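Local coordinates for selenium-binding protein (Sulfolobus tokodaii, PDB 2ECE) that is of unproven function but may bind selenium and folds as a beta propeller, at residues R229-D234 against R238-S243; S135-L140 against I182-Q187; A371-G376 against E434-F439. One frame throughout, in Å; residues are numbered along the deposited sequence.

Contact 1: R229-D234 against R238-S243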
loop_
_atom_site.group_PDB
_atom_site.type_symbol
_atom_site.label_atom_id
_atom_site.label_comp_id
_atom_site.label_asym_id
_atom_site.label_seq_id
_atom_site.Cartn_x
_atom_site.Cartn_y
_atom_site.Cartn_z
ATOM N N ARG A 229 7.849 -3.407 15.148
ATOM C CA ARG A 229 8.989 -2.502 15.097
ATOM C C ARG A 229 9.146 -1.797 13.753
ATOM O O ARG A 229 8.745 -2.323 12.714
ATOM C CB ARG A 229 10.285 -3.275 15.361
ATOM C CG ARG A 229 10.240 -4.231 16.533
ATOM C CD ARG A 229 11.302 -5.317 16.364
ATOM N NE ARG A 229 12.657 -4.845 16.614
ATOM C CZ ARG A 229 13.753 -5.501 16.244
ATOM N NH1 ARG A 229 13.655 -6.656 15.598
ATOM N NH2 ARG A 229 14.949 -5.008 16.531
ATOM N N ILE A 230 9.734 -0.604 13.794
ATOM C CA ILE A 230 10.047 0.157 12.591
ATOM C C ILE A 230 11.575 0.202 12.618
ATOM O O ILE A 230 12.182 0.436 13.668
ATOM C CB ILE A 230 9.472 1.601 12.607
ATOM C CG1 ILE A 230 10.079 2.411 11.455
ATOM C CG2 ILE A 230 9.760 2.276 13.932
ATOM C CD1 ILE A 230 9.412 3.773 11.224
ATOM N N HIS A 231 12.195 -0.054 11.476
ATOM C CA HIS A 231 13.648 -0.065 11.391
ATOM C C HIS A 231 14.149 1.129 10.594
ATOM O O HIS A 231 13.602 1.449 9.535
ATOM C CB HIS A 231 14.113 -1.359 10.718
ATOM C CG HIS A 231 13.689 -2.600 11.439
ATOM N ND1 HIS A 231 14.464 -3.201 12.409
ATOM C CD2 HIS A 231 12.567 -3.353 11.334
ATOM C CE1 HIS A 231 13.839 -4.273 12.865
ATOM N NE2 HIS A 231 12.687 -4.388 12.231
ATOM N N PHE A 232 15.185 1.783 11.110
ATOM C CA PHE A 232 15.784 2.934 10.444
ATOM C C PHE A 232 17.126 2.505 9.874
ATOM O O PHE A 232 17.963 1.951 10.592
ATOM C CB PHE A 232 15.966 4.077 11.442
ATOM C CG PHE A 232 14.678 4.538 12.048
ATOM C CD1 PHE A 232 13.809 5.342 11.321
ATOM C CD2 PHE A 232 14.290 4.092 13.310
ATOM C CE1 PHE A 232 12.562 5.690 11.835
ATOM C CE2 PHE A 232 13.045 4.435 13.835
ATOM C CZ PHE A 232 12.180 5.235 13.093
ATOM N N TRP A 233 17.328 2.765 8.586
ATOM C CA TRP A 233 18.561 2.373 7.918
ATOM C C TRP A 233 19.293 3.523 7.246
ATOM O O TRP A 233 18.698 4.539 6.895
ATOM C CB TRP A 233 18.281 1.354 6.814
ATOM C CG TRP A 233 17.438 0.193 7.176
ATOM C CD1 TRP A 233 16.128 0.211 7.553
ATOM C CD2 TRP A 233 17.816 -1.183 7.092
ATOM N NE1 TRP A 233 15.661 -1.072 7.703
ATOM C CE2 TRP A 233 16.678 -1.949 7.427
ATOM C CE3 TRP A 233 19.006 -1.844 6.762
ATOM C CZ2 TRP A 233 16.694 -3.352 7.446
ATOM C CZ3 TRP A 233 19.023 -3.242 6.781
ATOM C CH2 TRP A 233 17.873 -3.978 7.119
ATOM N N ASP A 234 20.592 3.321 7.052
ATOM C CA ASP A 234 21.454 4.258 6.341
ATOM C C ASP A 234 21.247 3.767 4.901
ATOM O O ASP A 234 21.727 2.696 4.534
ATOM C CB ASP A 234 22.913 4.043 6.755
ATOM C CG ASP A 234 23.870 4.997 6.057
ATOM O OD1 ASP A 234 23.619 5.355 4.888
ATOM O OD2 ASP A 234 24.886 5.373 6.678
ATOM N N ARG A 238 23.526 0.837 3.381
ATOM C CA ARG A 238 22.669 -0.349 3.404
ATOM C C ARG A 238 22.798 -1.080 4.737
ATOM O O ARG A 238 22.888 -2.307 4.789
ATOM C CB ARG A 238 23.060 -1.260 2.233
ATOM C CG ARG A 238 22.946 -0.533 0.882
ATOM C CD ARG A 238 23.801 -1.155 -0.208
ATOM N NE ARG A 238 23.384 -2.502 -0.587
ATOM C CZ ARG A 238 24.059 -3.265 -1.443
ATOM N NH1 ARG A 238 25.173 -2.803 -2.000
ATOM N NH2 ARG A 238 23.630 -4.486 -1.742
ATOM N N LYS A 239 22.759 -0.303 5.815
ATOM C CA LYS A 239 22.921 -0.821 7.164
ATOM C C LYS A 239 21.795 -0.363 8.101
ATOM O O LYS A 239 21.372 0.791 8.064
ATOM C CB LYS A 239 24.299 -0.366 7.673
ATOM C CG LYS A 239 24.603 -0.579 9.143
ATOM C CD LYS A 239 26.114 -0.473 9.402
ATOM C CE LYS A 239 26.723 0.840 8.886
ATOM N NZ LYS A 239 27.534 0.685 7.631
ATOM N N ARG A 240 21.299 -1.282 8.924
ATOM C CA ARG A 240 20.233 -0.969 9.872
ATOM C C ARG A 240 20.889 -0.218 11.036
ATOM O O ARG A 240 21.770 -0.755 11.703
ATOM C CB ARG A 240 19.583 -2.271 10.362
ATOM C CG ARG A 240 18.111 -2.148 10.803
ATOM C CD ARG A 240 17.975 -1.415 12.127
ATOM N NE ARG A 240 18.731 -2.089 13.181
ATOM C CZ ARG A 240 18.292 -3.132 13.884
ATOM N NH1 ARG A 240 17.086 -3.633 13.660
ATOM N NH2 ARG A 240 19.071 -3.682 14.814
ATOM N N ILE A 241 20.473 1.019 11.284
ATOM C CA ILE A 241 21.096 1.789 12.357
ATOM C C ILE A 241 20.317 1.870 13.663
ATOM O O ILE A 241 20.909 2.064 14.722
ATOM C CB ILE A 241 21.416 3.228 11.907
ATOM C CG1 ILE A 241 20.142 3.909 11.410
ATOM C CG2 ILE A 241 22.489 3.209 10.820
ATOM C CD1 ILE A 241 20.209 5.427 11.437
ATOM N N HIS A 242 18.999 1.725 13.599
ATOM C CA HIS A 242 18.183 1.796 14.806
ATOM C C HIS A 242 16.801 1.212 14.543
ATOM O O HIS A 242 16.409 1.019 13.392
ATOM C CB HIS A 242 18.071 3.263 15.265
ATOM C CG HIS A 242 17.417 3.443 16.601
ATOM N ND1 HIS A 242 17.848 2.793 17.738
ATOM C CD2 HIS A 242 16.380 4.226 16.987
ATOM C CE1 HIS A 242 17.105 3.167 18.766
ATOM N NE2 HIS A 242 16.207 4.035 18.337
ATOM N N SER A 243 16.079 0.913 15.616
ATOM C CA SER A 243 14.732 0.375 15.509
ATOM C C SER A 243 13.952 0.839 16.733
ATOM O O SER A 243 14.530 1.064 17.797
ATOM C CB SER A 243 14.757 -1.156 15.461
ATOM O OG SER A 243 14.869 -1.706 16.761
#
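The carbonyl oxygen Phe232 O accepts two backbone hydrogen bonds, from Ile241 N at 2.8 Å and from His242 N at 3.2 Å. Two residues facing one is the mark of a classic beta bulge, here in the hairpin that forms the last two strands of a propeller blade. Phe232 N answers with a bond to His242 O, and past the bulge Asp234 N reaches Lys239 O. At the turn end Arg238 and Lys239 both face Asp234, making a G1 bulge.

Trp233, His231, Arg240 and Ser243 share one side of the sheet. The Arg240 chain lies over the indole: CB sits 3.7 Å from the centroid of the Trp233 six-membered ring, a CH-pi contact, and CG also rides over that face. The chain then bends at chi2 and chi3 (-72° and -58°) to carry the guanidinium to the imidazole edge. Arg229 NH2 comes within 3.8 Å of Arg240 NH1, but both arginines also form salt bridges with Asp186, which gathers them; Glu206 holds His231 NE2. The Arg240 NH1 to His231 ND1 bond is 2.9 Å long, with ring and guanidinium only 5° from coplanar.

Contact 2: S135-L140 against I182-Q187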
loop_
_atom_site.group_PDB
_atom_site.type_symbol
_atom_site.label_atom_id
_atom_site.label_comp_id
_atom_site.label_asym_id
_atom_site.label_seq_id
_atom_site.Cartn_x
_atom_site.Cartn_y
_atom_site.Cartn_z
ATOM N N SER A 135 17.998 -13.218 -5.161
ATOM C CA SER A 135 17.811 -12.453 -3.928
ATOM C C SER A 135 17.675 -13.280 -2.654
ATOM O O SER A 135 17.958 -12.781 -1.566
ATOM C CB SER A 135 16.571 -11.566 -4.049
ATOM O OG SER A 135 15.395 -12.353 -3.970
ATOM N N GLY A 136 17.222 -14.524 -2.781
ATOM C CA GLY A 136 17.038 -15.364 -1.608
ATOM C C GLY A 136 15.758 -15.009 -0.857
ATOM O O GLY A 136 15.559 -15.434 0.282
ATOM N N TYR A 137 14.894 -14.221 -1.499
ATOM C CA TYR A 137 13.622 -13.800 -0.909
ATOM C C TYR A 137 12.417 -14.322 -1.690
ATOM O O TYR A 137 12.516 -14.630 -2.885
ATOM C CB TYR A 137 13.517 -12.267 -0.874
ATOM C CG TYR A 137 14.456 -11.557 0.073
ATOM C CD1 TYR A 137 14.631 -12.004 1.382
ATOM C CD2 TYR A 137 15.117 -10.389 -0.319
ATOM C CE1 TYR A 137 15.438 -11.303 2.281
ATOM C CE2 TYR A 137 15.926 -9.682 0.572
ATOM C CZ TYR A 137 16.078 -10.146 1.870
ATOM O OH TYR A 137 16.849 -9.442 2.762
ATOM N N SER A 138 11.274 -14.406 -1.014
ATOM C CA SER A 138 10.037 -14.852 -1.652
ATOM C C SER A 138 8.856 -14.059 -1.090
ATOM O O SER A 138 8.962 -13.466 -0.009
ATOM C CB SER A 138 9.823 -16.360 -1.437
ATOM O OG SER A 138 9.519 -16.667 -0.087
ATOM N N ARG A 139 7.742 -14.062 -1.826
ATOM C CA ARG A 139 6.514 -13.349 -1.454
ATOM C C ARG A 139 6.771 -11.843 -1.489
ATOM O O ARG A 139 6.953 -11.197 -0.451
ATOM C CB ARG A 139 6.027 -13.782 -0.066
ATOM C CG ARG A 139 5.306 -15.141 -0.034
ATOM C CD ARG A 139 6.265 -16.334 -0.123
ATOM N NE ARG A 139 5.569 -17.593 0.150
ATOM C CZ ARG A 139 6.169 -18.749 0.445
ATOM N NH1 ARG A 139 7.492 -18.834 0.510
ATOM N NH2 ARG A 139 5.438 -19.825 0.688
ATOM N N LEU A 140 6.773 -11.301 -2.703
ATOM C CA LEU A 140 7.059 -9.890 -2.949
ATOM C C LEU A 140 5.875 -8.971 -2.698
ATOM O O LEU A 140 4.757 -9.217 -3.169
ATOM C CB LEU A 140 7.578 -9.723 -4.374
ATOM C CG LEU A 140 9.075 -10.009 -4.559
ATOM C CD1 LEU A 140 9.477 -11.315 -3.884
ATOM C CD2 LEU A 140 9.382 -10.038 -6.049
ATOM N N ILE A 182 23.122 -5.027 3.621
ATOM C CA ILE A 182 24.526 -5.387 3.775
ATOM C C ILE A 182 24.698 -5.790 5.245
ATOM O O ILE A 182 25.389 -6.759 5.558
ATOM C CB ILE A 182 25.467 -4.201 3.429
ATOM C CG1 ILE A 182 25.549 -4.026 1.907
ATOM C CG2 ILE A 182 26.873 -4.458 3.978
ATOM C CD1 ILE A 182 26.168 -5.226 1.192
ATOM N N ASP A 183 24.035 -5.051 6.133
ATOM C CA ASP A 183 24.085 -5.311 7.575
ATOM C C ASP A 183 22.694 -5.052 8.151
ATOM O O ASP A 183 22.342 -3.908 8.430
ATOM C CB ASP A 183 25.099 -4.378 8.252
ATOM C CG ASP A 183 25.205 -4.619 9.751
ATOM O OD1 ASP A 183 24.336 -5.318 10.316
ATOM O OD2 ASP A 183 26.157 -4.099 10.369
ATOM N N ARG A 184 21.921 -6.117 8.352
ATOM C CA ARG A 184 20.548 -5.986 8.847
ATOM C C ARG A 184 20.374 -5.973 10.362
ATOM O O ARG A 184 19.247 -5.902 10.845
ATOM C CB ARG A 184 19.679 -7.109 8.271
ATOM C CG ARG A 184 19.960 -8.501 8.840
ATOM C CD ARG A 184 19.539 -9.567 7.837
ATOM N NE ARG A 184 18.276 -9.200 7.227
ATOM C CZ ARG A 184 17.915 -9.496 5.985
ATOM N NH1 ARG A 184 18.720 -10.184 5.181
ATOM N NH2 ARG A 184 16.747 -9.065 5.540
ATOM N N GLY A 185 21.470 -6.045 11.109
ATOM C CA GLY A 185 21.342 -6.057 12.556
ATOM C C GLY A 185 20.402 -7.187 12.938
ATOM O O GLY A 185 20.543 -8.296 12.426
ATOM N N ASP A 186 19.436 -6.926 13.813
ATOM C CA ASP A 186 18.515 -7.983 14.196
ATOM C C ASP A 186 17.158 -7.900 13.505
ATOM O O ASP A 186 16.176 -8.474 13.971
ATOM C CB ASP A 186 18.345 -8.037 15.721
ATOM C CG ASP A 186 17.585 -6.852 16.286
ATOM O OD1 ASP A 186 17.290 -6.892 17.501
ATOM O OD2 ASP A 186 17.283 -5.892 15.544
ATOM N N GLN A 187 17.099 -7.188 12.385
ATOM C CA GLN A 187 15.849 -7.102 11.632
ATOM C C GLN A 187 15.611 -8.491 11.040
ATOM O O GLN A 187 16.529 -9.104 10.489
ATOM C CB GLN A 187 15.959 -6.062 10.510
ATOM C CG GLN A 187 14.806 -6.112 9.501
ATOM C CD GLN A 187 15.088 -7.051 8.336
ATOM O OE1 GLN A 187 14.207 -7.785 7.879
ATOM N NE2 GLN A 187 16.316 -7.022 7.844
#
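The backbones of Tyr137 and Arg184 stay far apart, their CA atoms 14.3 Å from each other: Tyr137 follows the helix that ends at Ser135, with Gly136 leaving it at positive phi, and Arg184 starts a type II' beta turn that runs to Gln187. Two long side chains reach out from opposite directions to close the distance. Arg184 straddles the phenol oxygen with both terminal nitrogens: NH2 donates to Tyr137 OH at 2.8 Å, while the bond from NH1 to the same oxygen, at 3.1 Å, is weak. The hydroxyl lies near the guanidinium plane, yet the ring stands almost square to that plane, 88° away, so the two flat groups meet edge on and do not stack. Arg184 leaves its backbone with CG between the N and the carbonyl carbon (chi1 71°), and a bend at chi3 (-41°) turns the guanidinium onto the hydroxyl.

Local turns shape the backbone at each base. Ser135 OG accepts a hydrogen bond from Tyr137 N at 3.1 Å in an ST turn, and Asp183 OD1 accepts one from Gly185 N at 3.1 Å in an Asx turn. Around the pair, Lys179 makes a cation-pi contact with the Tyr137 ring, and Glu181 OE1 hydrogen-bonds its OH. The contact thus ties the lead-in to one propeller blade to the loop that leaves the same blade for the next. With arginine donors and a carboxylate both at the hydroxyl, the phenol O-H is probably polarised, its proton most likely directed to Glu181.

Contact 3: A371-G376 against E434-F439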
loop_
_atom_site.group_PDB
_atom_site.type_symbol
_atom_site.label_atom_id
_atom_site.label_comp_id
_atom_site.label_asym_id
_atom_site.label_seq_id
_atom_site.Cartn_x
_atom_site.Cartn_y
_atom_site.Cartn_z
ATOM N N ALA A 371 -22.411 -0.710 5.540
ATOM C CA ALA A 371 -22.891 0.401 4.729
ATOM C C ALA A 371 -22.831 0.168 3.226
ATOM O O ALA A 371 -21.776 -0.153 2.677
ATOM C CB ALA A 371 -22.112 1.667 5.085
ATOM N N ASP A 372 -23.975 0.330 2.565
ATOM C CA ASP A 372 -24.038 0.170 1.121
ATOM C C ASP A 372 -23.642 1.494 0.488
ATOM O O ASP A 372 -23.588 2.519 1.163
ATOM C CB ASP A 372 -25.447 -0.215 0.666
ATOM C CG ASP A 372 -25.811 -1.639 1.039
ATOM O OD1 ASP A 372 -24.890 -2.460 1.243
ATOM O OD2 ASP A 372 -27.019 -1.941 1.106
ATOM N N HIS A 373 -23.364 1.470 -0.808
ATOM C CA HIS A 373 -22.971 2.676 -1.528
ATOM C C HIS A 373 -24.193 3.575 -1.718
ATOM O O HIS A 373 -25.303 3.084 -1.932
ATOM C CB HIS A 373 -22.378 2.282 -2.885
ATOM C CG HIS A 373 -21.629 3.383 -3.571
ATOM N ND1 HIS A 373 -22.244 4.317 -4.378
ATOM C CD2 HIS A 373 -20.311 3.696 -3.572
ATOM C CE1 HIS A 373 -21.337 5.153 -4.849
ATOM N NE2 HIS A 373 -20.156 4.799 -4.376
ATOM N N PRO A 374 -24.011 4.903 -1.626
ATOM C CA PRO A 374 -25.128 5.837 -1.799
ATOM C C PRO A 374 -25.896 5.656 -3.111
ATOM O O PRO A 374 -27.071 6.012 -3.200
ATOM C CB PRO A 374 -24.457 7.213 -1.689
ATOM C CG PRO A 374 -23.007 6.935 -1.998
ATOM C CD PRO A 374 -22.774 5.629 -1.298
ATOM N N ALA A 375 -25.233 5.103 -4.122
ATOM C CA ALA A 375 -25.868 4.871 -5.418
ATOM C C ALA A 375 -26.726 3.601 -5.387
ATOM O O ALA A 375 -27.516 3.354 -6.299
ATOM C CB ALA A 375 -24.810 4.756 -6.501
ATOM N N GLY A 376 -26.558 2.798 -4.341
ATOM C CA GLY A 376 -27.333 1.576 -4.211
ATOM C C GLY A 376 -26.538 0.278 -4.179
ATOM O O GLY A 376 -27.027 -0.738 -3.673
ATOM N N GLU A 434 -21.734 9.152 -8.372
ATOM C CA GLU A 434 -21.653 8.694 -9.755
ATOM C C GLU A 434 -20.596 7.635 -10.077
ATOM O O GLU A 434 -20.871 6.687 -10.817
ATOM C CB GLU A 434 -21.452 9.895 -10.683
ATOM C CG GLU A 434 -22.271 11.122 -10.291
ATOM C CD GLU A 434 -21.585 11.971 -9.230
ATOM O OE1 GLU A 434 -20.577 12.641 -9.557
ATOM O OE2 GLU A 434 -22.047 11.967 -8.067
ATOM N N PHE A 435 -19.393 7.789 -9.528
ATOM C CA PHE A 435 -18.305 6.850 -9.804
ATOM C C PHE A 435 -18.388 5.513 -9.070
ATOM O O PHE A 435 -18.646 5.466 -7.868
ATOM C CB PHE A 435 -16.953 7.513 -9.494
ATOM C CG PHE A 435 -15.765 6.690 -9.906
ATOM C CD1 PHE A 435 -15.269 5.686 -9.076
ATOM C CD2 PHE A 435 -15.165 6.894 -11.145
ATOM C CE1 PHE A 435 -14.185 4.891 -9.480
ATOM C CE2 PHE A 435 -14.085 6.107 -11.560
ATOM C CZ PHE A 435 -13.595 5.105 -10.726
ATOM N N PHE A 436 -18.162 4.427 -9.805
ATOM C CA PHE A 436 -18.173 3.094 -9.213
ATOM C C PHE A 436 -17.715 2.022 -10.180
ATOM O O PHE A 436 -18.134 1.986 -11.336
ATOM C CB PHE A 436 -19.568 2.719 -8.698
ATOM C CG PHE A 436 -19.572 1.503 -7.804
ATOM C CD1 PHE A 436 -19.972 0.256 -8.282
ATOM C CD2 PHE A 436 -19.143 1.605 -6.493
ATOM C CE1 PHE A 436 -19.938 -0.867 -7.457
ATOM C CE2 PHE A 436 -19.103 0.493 -5.658
ATOM C CZ PHE A 436 -19.501 -0.745 -6.138
ATOM N N VAL A 437 -16.835 1.155 -9.695
ATOM C CA VAL A 437 -16.354 0.044 -10.485
ATOM C C VAL A 437 -16.622 -1.200 -9.657
ATOM O O VAL A 437 -16.254 -1.272 -8.478
ATOM C CB VAL A 437 -14.840 0.133 -10.769
ATOM C CG1 VAL A 437 -14.415 -1.021 -11.664
ATOM C CG2 VAL A 437 -14.511 1.465 -11.422
ATOM N N ASP A 438 -17.303 -2.153 -10.273
ATOM C CA ASP A 438 -17.615 -3.423 -9.648
ATOM C C ASP A 438 -16.774 -4.423 -10.437
ATOM O O ASP A 438 -16.941 -4.568 -11.646
ATOM C CB ASP A 438 -19.118 -3.701 -9.780
ATOM C CG ASP A 438 -19.443 -5.177 -9.831
ATOM O OD1 ASP A 438 -18.762 -5.974 -9.149
ATOM O OD2 ASP A 438 -20.399 -5.535 -10.551
ATOM N N PHE A 439 -15.852 -5.092 -9.758
ATOM C CA PHE A 439 -14.962 -6.034 -10.426
ATOM C C PHE A 439 -15.514 -7.454 -10.541
ATOM O O PHE A 439 -14.774 -8.393 -10.846
ATOM C CB PHE A 439 -13.608 -6.028 -9.714
ATOM C CG PHE A 439 -12.867 -4.719 -9.847
ATOM C CD1 PHE A 439 -12.189 -4.403 -11.022
ATOM C CD2 PHE A 439 -12.879 -3.787 -8.813
ATOM C CE1 PHE A 439 -11.535 -3.179 -11.166
ATOM C CE2 PHE A 439 -12.228 -2.561 -8.951
ATOM C CZ PHE A 439 -11.555 -2.257 -10.130
HETATM O O HOH W 1 -17.818 6.052 -5.662
#
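His373 offers one face of its imidazole to the edge of Phe436 in an edge-to-face aromatic pair, where the outermost strand of a propeller blade, 429-438, meets the loop that leads into that same blade. The ring centroids are 5.1 Å apart and the planes 62° from parallel. Phe436 CD2 does the touching, 3.8 Å from His373 CD2, and it sits toward the rim of the imidazole instead of over its centre. Both side chains have CG anti to their own N (chi1 -165° for His373), which sends each ring out toward the other segment.

Pro374 CD lies against the other imidazole face. A water stands in the ring plane 2.9 Å from His373 NE2; its distance to Phe435 O is too short for that second link to be trusted. His377 completes the aromatic cluster, stacking on Phe436 and meeting His373 edge-to-face.

Ala375 N donates to His373 ND1 at 3.1 Å, tilted 20° from the ring plane, and helps fix the imidazole's rotation. A leucine in place of His373 would probably leave the Ala375 N-H without its acceptor, take from the water its imidazole partner and deprive the Phe436 edge of its aromatic face. Within the loop, a type I turn runs from His373 to Gly376, closed by Gly376 N bonding to His373 O at 2.7 Å.

In the fold
Contacts 1 and 2 are neighbours, their centres 13 Å apart, and they touch directly: loop 182-187 lies along the hairpin, with Asp186 OD2 2.7 Å from Arg229 NH2 and a probable hydrogen bond from Arg240 N to Asp183 O. The loop leaves one blade, passes beside the outer hairpin of the next, where contact 1 sits, and goes on to strand 193-196. Contact 3 belongs to the far side of the propeller, across the chain's centre. Its centre is about 42 Å from that of contact 1 and 41 Å from that of contact 2, with nearest atoms about 30 and 19 Å away. None of the three can be tied to a known binding site.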